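Local atomic coordinates of endoglucanase (Thermotoga maritima, PDB entry 2FVG), a protein that probably works as an aminopeptidase of the M42 family that uses two divalent metal cations per subunit, despite being named an endoglucanase. Residues D33-Y36 / N42-A45; F150-I155 / S309-I314. All blocks are in the same frame, centred on the assembly; numbering follows the deposited sequence.

Contact 1: residues D33-Y36 / N42-A45; sequences DNLY and NLIA. With EDO (1,2-ethanediol), chain D.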
ATOM      1  N   ASP A  33     -14.439  -0.389  16.805  1.00 35.62           N
ATOM      2  CA  ASP A  33     -15.111  -1.096  17.899  1.00 35.36           C
ATOM      3  C   ASP A  33     -14.209  -2.198  18.429  1.00 35.77           C
ATOM      4  O   ASP A  33     -14.215  -2.502  19.621  1.00 36.79           O
ATOM      5  CB  ASP A  33     -16.443  -1.666  17.435  1.00 33.33           C
ATOM      6  CG  ASP A  33     -17.398  -0.589  16.926  1.00 36.28           C
ATOM      7  OD1 ASP A  33     -17.640   0.412  17.639  1.00 42.79           O
ATOM      8  OD2 ASP A  33     -17.931  -0.759  15.817  1.00 38.70           O
ATOM      9  N   ASN A  34     -13.427  -2.788  17.539  1.00 35.28           N
ATOM     10  CA  ASN A  34     -12.479  -3.796  17.928  1.00 38.07           C
ATOM     11  C   ASN A  34     -11.267  -3.675  17.021  1.00 37.72           C
ATOM     12  O   ASN A  34     -11.389  -3.301  15.862  1.00 39.04           O
ATOM     13  CB  ASN A  34     -13.109  -5.187  17.839  1.00 40.50           C
ATOM     14  CG  ASN A  34     -12.209  -6.276  18.404  1.00 46.58           C
ATOM     15  OD1 ASN A  34     -11.550  -6.094  19.436  1.00 49.48           O
ATOM     16  ND2 ASN A  34     -12.188  -7.424  17.732  1.00 50.93           N
ATOM     17  N   LEU A  35     -10.099  -3.971  17.567  1.00 37.48           N
ATOM     18  CA  LEU A  35      -8.858  -3.891  16.824  1.00 38.94           C
ATOM     19  C   LEU A  35      -7.867  -4.912  17.342  1.00 38.54           C
ATOM     20  O   LEU A  35      -7.551  -4.909  18.533  1.00 40.39           O
ATOM     21  CB  LEU A  35      -8.252  -2.499  16.982  1.00 37.70           C
ATOM     22  CG  LEU A  35      -6.951  -2.224  16.244  1.00 37.46           C
ATOM     23  CD1 LEU A  35      -7.189  -2.168  14.748  1.00 31.17           C
ATOM     24  CD2 LEU A  35      -6.376  -0.921  16.707  1.00 36.22           C
ATOM     25  N   TYR A  36      -7.373  -5.779  16.469  1.00 37.45           N
ATOM     26  CA  TYR A  36      -6.363  -6.742  16.893  1.00 38.43           C
ATOM     27  C   TYR A  36      -5.422  -7.110  15.762  1.00 37.05           C
ATOM     28  O   TYR A  36      -5.720  -6.873  14.601  1.00 35.67           O
ATOM     29  CB  TYR A  36      -7.018  -8.009  17.467  1.00 39.85           C
ATOM     30  CG  TYR A  36      -7.762  -8.833  16.441  1.00 38.92           C
ATOM     31  CD1 TYR A  36      -9.091  -8.554  16.125  1.00 37.36           C
ATOM     32  CD2 TYR A  36      -7.136  -9.899  15.791  1.00 37.57           C
ATOM     33  CE1 TYR A  36      -9.778  -9.305  15.182  1.00 35.79           C
ATOM     34  CE2 TYR A  36      -7.808 -10.656  14.847  1.00 37.21           C
ATOM     35  CZ  TYR A  36      -9.131 -10.356  14.548  1.00 42.23           C
ATOM     36  OH  TYR A  36      -9.802 -11.108  13.609  1.00 40.38           O
ATOM     37  N   ASN A  42      -1.431  -9.208  10.351  1.00 30.20           N
ATOM     38  CA  ASN A  42      -2.433  -8.342   9.749  1.00 31.08           C
ATOM     39  C   ASN A  42      -3.113  -7.571  10.844  1.00 31.18           C
ATOM     40  O   ASN A  42      -3.406  -8.134  11.900  1.00 34.31           O
ATOM     41  CB  ASN A  42      -3.521  -9.148   9.031  1.00 31.82           C
ATOM     42  CG  ASN A  42      -2.993  -9.958   7.875  1.00 31.66           C
ATOM     43  OD1 ASN A  42      -2.277  -9.451   7.011  1.00 34.98           O
ATOM     44  ND2 ASN A  42      -3.360 -11.229   7.840  1.00 29.46           N
ATOM     45  N   LEU A  43      -3.403  -6.306  10.581  1.00 30.62           N
ATOM     46  CA  LEU A  43      -4.104  -5.482  11.549  1.00 31.17           C
ATOM     47  C   LEU A  43      -5.551  -5.503  11.130  1.00 31.75           C
ATOM     48  O   LEU A  43      -5.862  -5.128  10.011  1.00 30.27           O
ATOM     49  CB  LEU A  43      -3.561  -4.054  11.543  1.00 30.56           C
ATOM     50  CG  LEU A  43      -4.191  -3.069  12.536  1.00 32.88           C
ATOM     51  CD1 LEU A  43      -3.992  -3.531  13.969  1.00 28.60           C
ATOM     52  CD2 LEU A  43      -3.548  -1.724  12.327  1.00 33.80           C
ATOM     53  N   ILE A  44      -6.428  -5.936  12.035  1.00 31.35           N
ATOM     54  CA  ILE A  44      -7.841  -6.086  11.735  1.00 31.36           C
ATOM     55  C   ILE A  44      -8.651  -5.161  12.614  1.00 32.25           C
ATOM     56  O   ILE A  44      -8.644  -5.283  13.835  1.00 31.63           O
ATOM     57  CB  ILE A  44      -8.282  -7.557  11.945  1.00 32.74           C
ATOM     58  CG1 ILE A  44      -7.369  -8.487  11.138  1.00 27.62           C
ATOM     59  CG2 ILE A  44      -9.775  -7.749  11.618  1.00 28.78           C
ATOM     60  CD1 ILE A  44      -7.807  -9.912  11.129  1.00 34.68           C
ATOM     61  N   ALA A  45      -9.338  -4.226  11.976  1.00 32.19           N
ATOM     62  CA  ALA A  45     -10.135  -3.248  12.686  1.00 34.56           C
ATOM     63  C   ALA A  45     -11.563  -3.511  12.332  1.00 36.18           C
ATOM     64  O   ALA A  45     -11.858  -3.759  11.167  1.00 38.65           O
ATOM     65  CB  ALA A  45      -9.734  -1.849  12.260  1.00 32.98           C
TER
HETATM   66  C1  EDO D 342      -3.484 -11.727   4.177  1.00 76.42           C
HETATM   67  O1  EDO D 342      -2.063 -11.660   4.366  1.00 70.54           O
HETATM   68  C2  EDO D 342      -3.893 -10.950   2.926  1.00 78.89           C
HETATM   69  O2  EDO D 342      -5.323 -10.839   2.856  1.00 80.57           O
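I44 N donates to the carbonyl oxygen of Y36 at 2.8 Å, almost straight (169° at the hydrogen). This is a beta hairpin, strands 34-37 and 43-47 running antiparallel, and Y36 and I44 are its hydrogen-bonded pair. I44 O in turn takes the N-H of Y36, with Y36 N at 3.0 Å, and the hydrogen on L35 CA adds a C-H...O contact to the same oxygen, CA to O 3.3 Å. Y36 places CG between its backbone N and carbonyl carbon (chi1 68°), a crowded position that swings the ring alongside I44. There I44 CB sits over one ring face, 4.1 Å from the centroid, in a CH-pi contact, while I44 CD1 reaches on to Y36 OH at 3.4 Å. Replacing Y36 by an alanine would probably leave I44 CB and CD1 without the ring that covers them, opening a gap beside helix 205-211. At the start of strand 34-37, D33 and N34 both face L46, a classic beta bulge. N42, whose OD1 accepts from V195 N and whose ND2 donates to D38 OD2, has its side chain about 6 Å from that of E197, the predicted proton acceptor. On the sheet face turned to helix 18-28, L35 CD1 lies 3.6 Å from L43 CD1 and equally near A45 CB.

Contact 2: residues F150-I155 / S309-I314; sequences FVSDYI and SPNSII. With EDO (1,2-ethanediol), chain C.
F150 and P310 bring their backbones to a CA separation of 7.0 Å, and S152 and N311 to 7.5 Å, so the two segments run near each other without pairing as strands and meet through side chains. The first segment is the linker that leaves the six-stranded antiparallel sheet at strand 147-150 and enters the mixed sheet at strand 155-157; the second leads into strand 312-315 of that mixed sheet. The contact is thus a piece of the junction between the two sheets. Its apolar half is a proline-aromatic packing. P310 follows a cis peptide bond, and its CB lies over one face of the F150 ring, 4.1 Å from the centroid and 23° off the normal, which makes a CH-pi contact. That CB is displaced toward the rim, so that its closest ring atom is F150 CG at 3.8 Å. With CG anti to its carbonyl carbon (chi1 -70°), F150 offers this face to the pyrrolidine, while F67 meets the same ring in an edge-to-face pair. In the polar half, S152 OG lies beside the side-chain amide of N311, 3.3 Å from N311 CG. N311 lies close to H308, a predicted zinc ligand, which places this packing beside the probable metal site. Past S152, Y154 OH is hydrogen-bonded to E156 OE2, and Y154 N donates to D153 OD1 at 2.7 Å, arriving on the anti side and 33° out of the carboxylate plane.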
ATOM      1  N   PHE A 150      14.091   2.187   1.132  1.00 30.45           N
ATOM      2  CA  PHE A 150      14.497   3.391   0.442  1.00 30.24           C
ATOM      3  C   PHE A 150      14.235   4.578   1.344  1.00 28.84           C
ATOM      4  O   PHE A 150      13.345   4.546   2.208  1.00 35.53           O
ATOM      5  CB  PHE A 150      13.713   3.593  -0.849  1.00 27.98           C
ATOM      6  CG  PHE A 150      14.040   2.619  -1.907  1.00 30.17           C
ATOM      7  CD1 PHE A 150      15.184   2.783  -2.682  1.00 29.78           C
ATOM      8  CD2 PHE A 150      13.200   1.551  -2.161  1.00 26.92           C
ATOM      9  CE1 PHE A 150      15.495   1.875  -3.699  1.00 33.12           C
ATOM     10  CE2 PHE A 150      13.492   0.651  -3.161  1.00 29.01           C
ATOM     11  CZ  PHE A 150      14.651   0.808  -3.930  1.00 33.73           C
ATOM     12  N   VAL A 151      15.012   5.632   1.146  1.00 29.86           N
ATOM     13  CA  VAL A 151      14.795   6.869   1.876  1.00 31.69           C
ATOM     14  C   VAL A 151      14.168   7.837   0.881  1.00 33.27           C
ATOM     15  O   VAL A 151      14.615   7.952  -0.267  1.00 30.07           O
ATOM     16  CB  VAL A 151      16.087   7.443   2.454  1.00 32.21           C
ATOM     17  CG1 VAL A 151      15.905   8.914   2.821  1.00 32.81           C
ATOM     18  CG2 VAL A 151      16.520   6.642   3.657  1.00 29.27           C
ATOM     19  N   SER A 152      13.106   8.501   1.310  1.00 34.95           N
ATOM     20  CA  SER A 152      12.466   9.471   0.462  1.00 39.21           C
ATOM     21  C   SER A 152      11.709  10.489   1.282  1.00 39.96           C
ATOM     22  O   SER A 152      11.272  10.213   2.398  1.00 44.09           O
ATOM     23  CB  SER A 152      11.527   8.802  -0.538  1.00 40.62           C
ATOM     24  OG  SER A 152      11.092   9.760  -1.485  1.00 50.11           O
ATOM     25  N   ASP A 153      11.587  11.672   0.705  1.00 36.77           N
ATOM     26  CA  ASP A 153      10.892  12.776   1.292  1.00 37.66           C
ATOM     27  C   ASP A 153       9.472  12.708   0.742  1.00 36.29           C
ATOM     28  O   ASP A 153       9.176  11.912  -0.141  1.00 39.17           O
ATOM     29  CB  ASP A 153      11.606  14.054   0.837  1.00 40.12           C
ATOM     30  CG  ASP A 153      11.257  15.269   1.678  1.00 47.88           C
ATOM     31  OD1 ASP A 153      10.322  15.203   2.519  1.00 53.68           O
ATOM     32  OD2 ASP A 153      11.936  16.302   1.489  1.00 58.52           O
ATOM     33  N   TYR A 154       8.573  13.494   1.295  1.00 36.40           N
ATOM     34  CA  TYR A 154       7.215  13.560   0.803  1.00 34.54           C
ATOM     35  C   TYR A 154       6.917  15.025   0.554  1.00 34.51           C
ATOM     36  O   TYR A 154       6.915  15.818   1.482  1.00 34.15           O
ATOM     37  CB  TYR A 154       6.234  12.989   1.825  1.00 32.75           C
ATOM     38  CG  TYR A 154       4.772  13.205   1.479  1.00 33.44           C
ATOM     39  CD1 TYR A 154       4.100  14.355   1.891  1.00 31.27           C
ATOM     40  CD2 TYR A 154       4.059  12.253   0.761  1.00 28.68           C
ATOM     41  CE1 TYR A 154       2.767  14.553   1.586  1.00 32.84           C
ATOM     42  CE2 TYR A 154       2.735  12.429   0.459  1.00 29.66           C
ATOM     43  CZ  TYR A 154       2.089  13.582   0.865  1.00 33.31           C
ATOM     44  OH  TYR A 154       0.760  13.753   0.564  1.00 34.63           O
ATOM     45  N   ILE A 155       6.680  15.391  -0.694  1.00 34.80           N
ATOM     46  CA  ILE A 155       6.350  16.776  -1.016  1.00 38.51           C
ATOM     47  C   ILE A 155       4.980  16.845  -1.652  1.00 36.98           C
ATOM     48  O   ILE A 155       4.622  16.026  -2.476  1.00 36.68           O
ATOM     49  CB  ILE A 155       7.436  17.488  -1.866  1.00 37.92           C
ATOM     50  CG1 ILE A 155       7.755  16.685  -3.134  1.00 44.39           C
ATOM     51  CG2 ILE A 155       8.702  17.684  -1.028  1.00 42.86           C
ATOM     52  CD1 ILE A 155       8.619  17.422  -4.180  1.00 43.81           C
ATOM     53  N   SER A 309      11.719   6.363  -9.657  1.00 39.17           N
ATOM     54  CA  SER A 309      11.636   5.204  -8.737  1.00 41.11           C
ATOM     55  C   SER A 309      12.781   5.326  -7.712  1.00 39.50           C
ATOM     56  O   SER A 309      13.938   5.485  -8.114  1.00 40.22           O
ATOM     57  CB  SER A 309      11.692   3.881  -9.521  1.00 42.83           C
ATOM     58  OG  SER A 309      11.133   2.800  -8.786  1.00 46.88           O
ATOM     59  N   PRO A 310      12.486   5.196  -6.394  1.00 37.34           N
ATOM     60  CA  PRO A 310      11.292   4.778  -5.631  1.00 33.79           C
ATOM     61  C   PRO A 310      10.064   5.680  -5.669  1.00 29.20           C
ATOM     62  O   PRO A 310       8.976   5.235  -5.332  1.00 29.94           O
ATOM     63  CB  PRO A 310      11.812   4.730  -4.192  1.00 33.14           C
ATOM     64  CG  PRO A 310      12.852   5.807  -4.143  1.00 35.86           C
ATOM     65  CD  PRO A 310      13.530   5.735  -5.492  1.00 38.11           C
ATOM     66  N   ASN A 311      10.216   6.924  -6.081  1.00 25.96           N
ATOM     67  CA  ASN A 311       9.082   7.851  -6.048  1.00 23.67           C
ATOM     68  C   ASN A 311       8.026   7.759  -7.133  1.00 23.18           C
ATOM     69  O   ASN A 311       8.308   7.407  -8.282  1.00 23.92           O
ATOM     70  CB  ASN A 311       9.606   9.277  -5.993  1.00 23.21           C
ATOM     71  CG  ASN A 311      10.318   9.554  -4.713  1.00 27.55           C
ATOM     72  OD1 ASN A 311       9.965   8.997  -3.676  1.00 24.88           O
ATOM     73  ND2 ASN A 311      11.329  10.409  -4.761  1.00 27.54           N
ATOM     74  N   SER A 312       6.803   8.088  -6.744  1.00 21.16           N
ATOM     75  CA  SER A 312       5.717   8.217  -7.689  1.00 20.38           C
ATOM     76  C   SER A 312       4.867   9.403  -7.271  1.00 21.39           C
ATOM     77  O   SER A 312       5.129  10.021  -6.237  1.00 21.16           O
ATOM     78  CB  SER A 312       4.900   6.934  -7.827  1.00 19.57           C
ATOM     79  OG  SER A 312       4.210   6.653  -6.644  1.00 19.05           O
ATOM     80  N   ILE A 313       3.843   9.703  -8.067  1.00 20.25           N
ATOM     81  CA  ILE A 313       3.010  10.876  -7.874  1.00 20.58           C
ATOM     82  C   ILE A 313       1.557  10.496  -7.781  1.00 21.50           C
ATOM     83  O   ILE A 313       1.094   9.679  -8.566  1.00 20.35           O
ATOM     84  CB  ILE A 313       3.145  11.793  -9.126  1.00 23.03           C
ATOM     85  CG1 ILE A 313       4.627  11.975  -9.530  1.00 24.30           C
ATOM     86  CG2 ILE A 313       2.448  13.144  -8.937  1.00 18.34           C
ATOM     87  CD1 ILE A 313       4.817  12.428 -10.955  1.00 16.67           C
ATOM     88  N   ILE A 314       0.835  11.061  -6.814  1.00 22.46           N
ATOM     89  CA  ILE A 314      -0.614  10.887  -6.793  1.00 22.02           C
ATOM     90  C   ILE A 314      -1.278  12.262  -6.875  1.00 22.58           C
ATOM     91  O   ILE A 314      -0.677  13.278  -6.512  1.00 18.08           O
ATOM     92  CB  ILE A 314      -1.145  10.114  -5.563  1.00 22.92           C
ATOM     93  CG1 ILE A 314      -0.942  10.907  -4.272  1.00 23.38           C
ATOM     94  CG2 ILE A 314      -0.540   8.711  -5.493  1.00 21.04           C
ATOM     95  CD1 ILE A 314      -1.821  10.426  -3.139  1.00 35.53           C
TER
HETATM   96  C1  EDO C 341       8.601   2.024  -2.239  1.00 61.37           C
HETATM   97  O1  EDO C 341       9.769   1.299  -1.868  1.00 70.52           O
HETATM   98  C2  EDO C 341       8.751   2.463  -3.691  1.00 64.68           C
HETATM   99  O2  EDO C 341       7.812   3.501  -3.980  1.00 59.59           O

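In the fold
Contact 1 closes early in the chain and contact 2 opens more than a hundred residues later, so they come in series. They lie on opposite sides of the chain's centre, with centres 28 Å apart and nearest atoms about 20 Å apart. Both nevertheless reach the same mixed sheet: the hairpin 34-37/43-47 joins it through strand 187-194, whereas 309-314 enters it through strand 312-315, paired with 160-163 and 297-306. Contact 2 also links that sheet to the six-stranded one. Each lies near the predicted active site, contact 1 beside E197, the presumed proton acceptor, and contact 2 beside H308, a presumed zinc ligand, illustrating how one site can draw on distant parts of a fold.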